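Local structure of protein P47 (Clostridium botulinum, 6EKT) at residues A[343-348]-A[352-357]; A[401-406]-A[430-435]. The protein is a TULIP-like protein of the botulinum neurotoxin A2 locus that may belong to a progenitor toxin complex protecting the neurotoxin in the host gut. All coordinates share one frame; numbering follows the deposited sequence.

Interaction 1 of 2, residues A[343-348]-A[352-357]; sequences KFVYNS and KAYFEV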
loop_
_atom_site.group_PDB
_atom_site.type_symbol
_atom_site.label_atom_id
_atom_site.label_comp_id
_atom_site.label_asym_id
_atom_site.label_seq_id
_atom_site.Cartn_x
_atom_site.Cartn_y
_atom_site.Cartn_z
ATOM N N LYS A 343 -4.542 -20.859 -5.466
ATOM C CA LYS A 343 -4.560 -19.577 -6.181
ATOM C C LYS A 343 -5.439 -18.554 -5.477
ATOM O O LYS A 343 -6.584 -18.847 -5.127
ATOM C CB LYS A 343 -5.040 -19.772 -7.626
ATOM C CG LYS A 343 -4.958 -18.504 -8.485
ATOM C CD LYS A 343 -5.985 -18.480 -9.603
ATOM C CE LYS A 343 -5.484 -19.189 -10.846
ATOM N NZ LYS A 343 -6.598 -19.324 -11.832
ATOM N N PHE A 344 -4.921 -17.327 -5.328
ATOM C CA PHE A 344 -5.743 -16.215 -4.854
ATOM C C PHE A 344 -6.795 -15.835 -5.904
ATOM O O PHE A 344 -6.496 -15.802 -7.099
ATOM C CB PHE A 344 -4.876 -14.972 -4.504
ATOM C CG PHE A 344 -5.704 -13.782 -4.041
ATOM C CD1 PHE A 344 -6.308 -13.778 -2.770
ATOM C CD2 PHE A 344 -5.936 -12.698 -4.887
ATOM C CE1 PHE A 344 -7.091 -12.699 -2.355
ATOM C CE2 PHE A 344 -6.724 -11.619 -4.473
ATOM C CZ PHE A 344 -7.311 -11.626 -3.211
ATOM N N VAL A 345 -8.018 -15.550 -5.452
ATOM C CA VAL A 345 -9.103 -15.057 -6.295
ATOM C C VAL A 345 -9.781 -13.921 -5.546
ATOM O O VAL A 345 -10.016 -14.023 -4.336
ATOM C CB VAL A 345 -10.190 -16.140 -6.587
ATOM C CG1 VAL A 345 -11.323 -15.560 -7.430
ATOM C CG2 VAL A 345 -9.595 -17.352 -7.294
ATOM N N TYR A 346 -10.075 -12.847 -6.276
ATOM C CA TYR A 346 -10.983 -11.811 -5.819
ATOM C C TYR A 346 -12.170 -11.820 -6.758
ATOM O O TYR A 346 -12.034 -11.562 -7.962
ATOM C CB TYR A 346 -10.314 -10.425 -5.788
ATOM C CG TYR A 346 -11.273 -9.316 -5.375
ATOM C CD1 TYR A 346 -11.853 -9.312 -4.097
ATOM C CD2 TYR A 346 -11.616 -8.285 -6.267
ATOM C CE1 TYR A 346 -12.733 -8.317 -3.704
ATOM C CE2 TYR A 346 -12.494 -7.278 -5.885
ATOM C CZ TYR A 346 -13.044 -7.301 -4.603
ATOM O OH TYR A 346 -13.910 -6.322 -4.203
ATOM N N ASN A 347 -13.323 -12.178 -6.203
ATOM C CA ASN A 347 -14.594 -12.137 -6.912
ATOM C C ASN A 347 -15.163 -10.726 -6.744
ATOM O O ASN A 347 -15.535 -10.325 -5.635
ATOM C CB ASN A 347 -15.536 -13.189 -6.324
ATOM C CG ASN A 347 -16.882 -13.253 -7.028
ATOM O OD1 ASN A 347 -17.423 -12.252 -7.477
ATOM N ND2 ASN A 347 -17.444 -14.450 -7.084
ATOM N N SER A 348 -15.213 -9.985 -7.848
ATOM C CA SER A 348 -15.643 -8.582 -7.837
ATOM C C SER A 348 -17.154 -8.388 -7.628
ATOM O O SER A 348 -17.592 -7.279 -7.319
ATOM C CB SER A 348 -15.182 -7.881 -9.113
ATOM O OG SER A 348 -15.680 -8.558 -10.253
ATOM N N LYS A 352 -15.736 -11.420 -2.236
ATOM C CA LYS A 352 -14.972 -12.407 -1.485
ATOM C C LYS A 352 -13.565 -12.489 -2.049
ATOM O O LYS A 352 -13.373 -12.490 -3.275
ATOM C CB LYS A 352 -15.631 -13.797 -1.501
ATOM C CG LYS A 352 -16.956 -13.896 -0.750
ATOM C CD LYS A 352 -17.391 -15.355 -0.598
ATOM C CE LYS A 352 -18.851 -15.451 -0.189
ATOM N NZ LYS A 352 -19.158 -16.831 0.256
ATOM N N ALA A 353 -12.600 -12.538 -1.137
ATOM C CA ALA A 353 -11.188 -12.750 -1.446
ATOM C C ALA A 353 -10.793 -14.022 -0.722
ATOM O O ALA A 353 -10.940 -14.126 0.505
ATOM C CB ALA A 353 -10.346 -11.593 -0.960
ATOM N N TYR A 354 -10.297 -14.988 -1.490
ATOM C CA TYR A 354 -10.053 -16.326 -0.974
ATOM C C TYR A 354 -8.954 -17.021 -1.756
ATOM O O TYR A 354 -8.605 -16.625 -2.880
ATOM C CB TYR A 354 -11.364 -17.156 -0.991
ATOM C CG TYR A 354 -11.963 -17.374 -2.378
ATOM C CD1 TYR A 354 -12.812 -16.424 -2.962
ATOM C CD2 TYR A 354 -11.676 -18.544 -3.106
ATOM C CE1 TYR A 354 -13.360 -16.627 -4.230
ATOM C CE2 TYR A 354 -12.209 -18.752 -4.374
ATOM C CZ TYR A 354 -13.044 -17.796 -4.932
ATOM O OH TYR A 354 -13.562 -18.021 -6.187
ATOM N N PHE A 355 -8.427 -18.076 -1.149
ATOM C CA PHE A 355 -7.504 -18.959 -1.805
ATOM C C PHE A 355 -8.264 -20.249 -2.171
ATOM O O PHE A 355 -8.861 -20.878 -1.302
ATOM C CB PHE A 355 -6.310 -19.228 -0.899
ATOM C CG PHE A 355 -5.398 -18.039 -0.738
ATOM C CD1 PHE A 355 -4.384 -17.801 -1.667
ATOM C CD2 PHE A 355 -5.571 -17.141 0.330
ATOM C CE1 PHE A 355 -3.548 -16.709 -1.521
ATOM C CE2 PHE A 355 -4.724 -16.045 0.480
ATOM C CZ PHE A 355 -3.711 -15.835 -0.446
ATOM N N GLU A 356 -8.270 -20.576 -3.465
ATOM C CA GLU A 356 -8.972 -21.737 -4.010
ATOM C C GLU A 356 -8.364 -23.016 -3.484
ATOM O O GLU A 356 -7.160 -23.069 -3.212
ATOM C CB GLU A 356 -8.841 -21.783 -5.535
ATOM C CG GLU A 356 -9.834 -20.965 -6.340
ATOM C CD GLU A 356 -9.586 -21.084 -7.839
ATOM O OE1 GLU A 356 -8.585 -21.735 -8.237
ATOM O OE2 GLU A 356 -10.374 -20.506 -8.622
ATOM N N VAL A 357 -9.191 -24.061 -3.391
ATOM C CA VAL A 357 -8.681 -25.419 -3.159
ATOM C C VAL A 357 -7.944 -25.854 -4.426
ATOM O O VAL A 357 -8.374 -25.526 -5.548
ATOM C CB VAL A 357 -9.844 -26.394 -2.841
ATOM C CG1 VAL A 357 -9.332 -27.805 -2.605
ATOM C CG2 VAL A 357 -10.631 -25.904 -1.625
HETATM O O HOH W 1 -5.706 -23.063 -6.784
#
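Phe344 and Phe355 meet in a T-shaped pair, the edge of the Phe344 ring turned to one face of the Phe355 ring, with centroids 5.6 Å apart and planes at 63°. Farther round the Phe344 ring, Phe344 CE1 lies 3.7 Å from Ala353 CB, a methyl that also sits at the edge of the Tyr346 ring. The other face of the sheet carries a CH-pi contact: Val345 CB stands 4.0 Å from the centroid of the Tyr354 ring. With chi1 at 62°, Tyr354 CG sits between its backbone N and carbonyl carbon, which turns one face of the ring to Val345 CB. Val345 CG2 also touches Glu356 OE2, at 3.5 Å. The backbone between the two sets of side chains is an antiparallel beta hairpin, strand 329-347 turning into strand 352-368. Val345 and Tyr354 form a hydrogen-bonded pair, Val345 N to Tyr354 O 2.8 Å and Tyr354 N to Val345 O 3.0 Å. Past the Phe344-Phe355 pair, Glu356 N donates to Lys343 O (2.9 Å, 172° at the hydrogen), tilted from the carbonyl plane. In the turn, Asn347 OD1 accepts from the backbone N of Thr349 and Asn350. Val424 and Leu426 of strand 421-426 pack against Phe344.

Interaction 2 of 2, residues A[401-406]-A[430-435]; sequences NNFVDL and FCIQGN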
loop_
_atom_site.group_PDB
_atom_site.type_symbol
_atom_site.label_atom_id
_atom_site.label_comp_id
_atom_site.label_asym_id
_atom_site.label_seq_id
_atom_site.Cartn_x
_atom_site.Cartn_y
_atom_site.Cartn_z
ATOM N N ASN A 401 -12.594 -9.654 4.248
ATOM C CA ASN A 401 -12.615 -8.481 3.405
ATOM C C ASN A 401 -12.891 -7.250 4.271
ATOM O O ASN A 401 -14.052 -6.947 4.546
ATOM C CB ASN A 401 -13.642 -8.638 2.263
ATOM C CG ASN A 401 -13.717 -7.407 1.351
ATOM O OD1 ASN A 401 -13.345 -6.303 1.740
ATOM N ND2 ASN A 401 -14.220 -7.598 0.137
ATOM N N ASN A 402 -11.828 -6.577 4.722
ATOM C CA ASN A 402 -11.937 -5.245 5.362
ATOM C C ASN A 402 -11.208 -4.179 4.523
ATOM O O ASN A 402 -10.618 -3.239 5.070
ATOM C CB ASN A 402 -11.371 -5.274 6.793
ATOM C CG ASN A 402 -9.872 -5.568 6.834
ATOM O OD1 ASN A 402 -9.279 -6.009 5.847
ATOM N ND2 ASN A 402 -9.252 -5.306 7.977
ATOM N N PHE A 403 -11.279 -4.327 3.202
ATOM C CA PHE A 403 -10.376 -3.619 2.281
ATOM C C PHE A 403 -10.674 -2.119 2.207
ATOM O O PHE A 403 -9.739 -1.303 2.119
ATOM C CB PHE A 403 -10.404 -4.280 0.896
ATOM C CG PHE A 403 -10.089 -5.783 0.914
ATOM C CD1 PHE A 403 -9.151 -6.316 1.814
ATOM C CD2 PHE A 403 -10.706 -6.650 0.002
ATOM C CE1 PHE A 403 -8.859 -7.680 1.828
ATOM C CE2 PHE A 403 -10.407 -8.017 0.005
ATOM C CZ PHE A 403 -9.479 -8.526 0.917
ATOM N N VAL A 404 -11.960 -1.767 2.269
ATOM C CA VAL A 404 -12.363 -0.344 2.363
ATOM C C VAL A 404 -11.749 0.266 3.627
ATOM O O VAL A 404 -11.154 1.346 3.557
ATOM C CB VAL A 404 -13.906 -0.138 2.301
ATOM C CG1 VAL A 404 -14.299 1.294 2.642
ATOM C CG2 VAL A 404 -14.439 -0.496 0.922
ATOM N N ASP A 405 -11.886 -0.432 4.764
ATOM C CA ASP A 405 -11.265 0.009 6.022
ATOM C C ASP A 405 -9.746 0.154 5.920
ATOM O O ASP A 405 -9.192 1.148 6.401
ATOM C CB ASP A 405 -11.623 -0.898 7.205
ATOM C CG ASP A 405 -13.103 -0.860 7.557
ATOM O OD1 ASP A 405 -13.835 0.068 7.154
ATOM O OD2 ASP A 405 -13.546 -1.795 8.242
ATOM N N LEU A 406 -9.083 -0.815 5.284
ATOM C CA LEU A 406 -7.632 -0.716 5.080
ATOM C C LEU A 406 -7.263 0.545 4.315
ATOM O O LEU A 406 -6.375 1.305 4.728
ATOM C CB LEU A 406 -7.045 -1.963 4.380
ATOM C CG LEU A 406 -7.095 -3.304 5.120
ATOM C CD1 LEU A 406 -6.255 -4.336 4.387
ATOM C CD2 LEU A 406 -6.644 -3.215 6.576
ATOM N N PHE A 430 0.410 -7.195 -1.898
ATOM C CA PHE A 430 -1.043 -7.222 -1.967
ATOM C C PHE A 430 -1.573 -5.815 -2.257
ATOM O O PHE A 430 -1.306 -4.882 -1.494
ATOM C CB PHE A 430 -1.594 -7.789 -0.644
ATOM C CG PHE A 430 -3.059 -8.114 -0.666
ATOM C CD1 PHE A 430 -3.543 -9.221 -1.385
ATOM C CD2 PHE A 430 -3.966 -7.346 0.071
ATOM C CE1 PHE A 430 -4.903 -9.528 -1.382
ATOM C CE2 PHE A 430 -5.330 -7.658 0.081
ATOM C CZ PHE A 430 -5.796 -8.751 -0.641
ATOM N N CYS A 431 -2.335 -5.674 -3.343
ATOM C CA CYS A 431 -2.713 -4.339 -3.833
ATOM C C CYS A 431 -4.217 -4.161 -3.840
ATOM O O CYS A 431 -4.937 -4.953 -4.450
ATOM C CB CYS A 431 -2.123 -4.083 -5.215
ATOM S SG CYS A 431 -2.504 -2.445 -5.877
ATOM N N ILE A 432 -4.667 -3.140 -3.128
ATOM C CA ILE A 432 -6.080 -2.765 -3.053
ATOM C C ILE A 432 -6.211 -1.433 -3.805
ATOM O O ILE A 432 -5.471 -0.504 -3.517
ATOM C CB ILE A 432 -6.542 -2.611 -1.583
ATOM C CG1 ILE A 432 -6.443 -3.964 -0.840
ATOM C CG2 ILE A 432 -7.962 -2.045 -1.509
ATOM C CD1 ILE A 432 -6.502 -3.861 0.681
ATOM N N GLN A 433 -7.132 -1.357 -4.763
ATOM C CA GLN A 433 -7.345 -0.117 -5.534
ATOM C C GLN A 433 -8.808 0.271 -5.429
ATOM O O GLN A 433 -9.688 -0.610 -5.294
ATOM C CB GLN A 433 -6.950 -0.297 -7.000
ATOM C CG GLN A 433 -5.471 -0.578 -7.253
ATOM C CD GLN A 433 -5.225 -1.327 -8.558
ATOM O OE1 GLN A 433 -6.099 -2.047 -9.043
ATOM N NE2 GLN A 433 -4.037 -1.161 -9.134
ATOM N N GLY A 434 -9.061 1.578 -5.465
ATOM C CA GLY A 434 -10.419 2.117 -5.356
ATOM C C GLY A 434 -10.687 3.430 -6.089
ATOM O O GLY A 434 -9.783 4.041 -6.687
ATOM N N ASN A 435 -11.954 3.836 -6.060
ATOM C CA ASN A 435 -12.367 5.144 -6.552
ATOM C C ASN A 435 -12.264 6.169 -5.449
ATOM O O ASN A 435 -12.526 5.867 -4.283
ATOM C CB ASN A 435 -13.799 5.104 -7.103
ATOM C CG ASN A 435 -13.886 4.392 -8.442
ATOM O OD1 ASN A 435 -12.925 4.389 -9.225
ATOM N ND2 ASN A 435 -15.048 3.796 -8.727
#
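Ile432 CD1 is shared by two residues of the helix, lying 3.7 Å from Leu406 CD1 and 3.8 Å from Phe403 CD1, and it also approaches Phe403 CB at 3.9 Å. No hydrogen bond joins the two segments; four buried apolar side chains make the whole contact. Ile432 CG1 is anti to the carbonyl carbon (chi1 -64°), and from there the extended branch carries CD1 to the helix. The side chains of Phe403 and Leu406 each cross that of Ile432 at about a right angle. Phe403 also reaches Phe430, two residues earlier on the strand: Phe403 CE1 comes to the edge of the Phe430 ring, 3.9 Å from Phe430 CE2. The planes of the two rings are inclined at 59°. Just ahead of the helix, Asn401 OD1 accepts from Phe403 N at 3.2 Å, closing an Asx turn. Asn401 CA lies over the centre of one face of the Phe403 ring. The first helical turn is closed by a backbone bond from Leu406 N to Asn402 O (2.9 Å). Met251 of helix 244-252 touches Phe403, Leu406 and Phe430, while Val424 of the neighbouring strand 421-426 packs on both phenylalanines. The Phe430 ring stacks with Phe247. The arrangement is helix-on-sheet packing: short helix 403-409 lies against strand 430-434 of a six-stranded antiparallel sheet, near the middle of an elongated TULIP-like protein.

How the interactions relate
Reading from the N terminus, the chain first closes the short hairpin of interaction 1, with three residues between its segments. It then passes through the rest of strand 352-368, helix 374-394 and strand 397-398 before interaction 2 opens. That contact closes a wider loop, 23 residues between its segments, which includes strands 411-413 and 421-426. The two loops follow in series, neither enclosing nor crossing the other, yet they touch in space: Phe344 CZ packs 3.7 Å from Phe430 CE1, and Ala353 CB 3.7 Å from Phe403 CZ. Together they tie the antiparallel sheet of the hairpin to helix 403-409 and the six-stranded sheet containing strand 430-434.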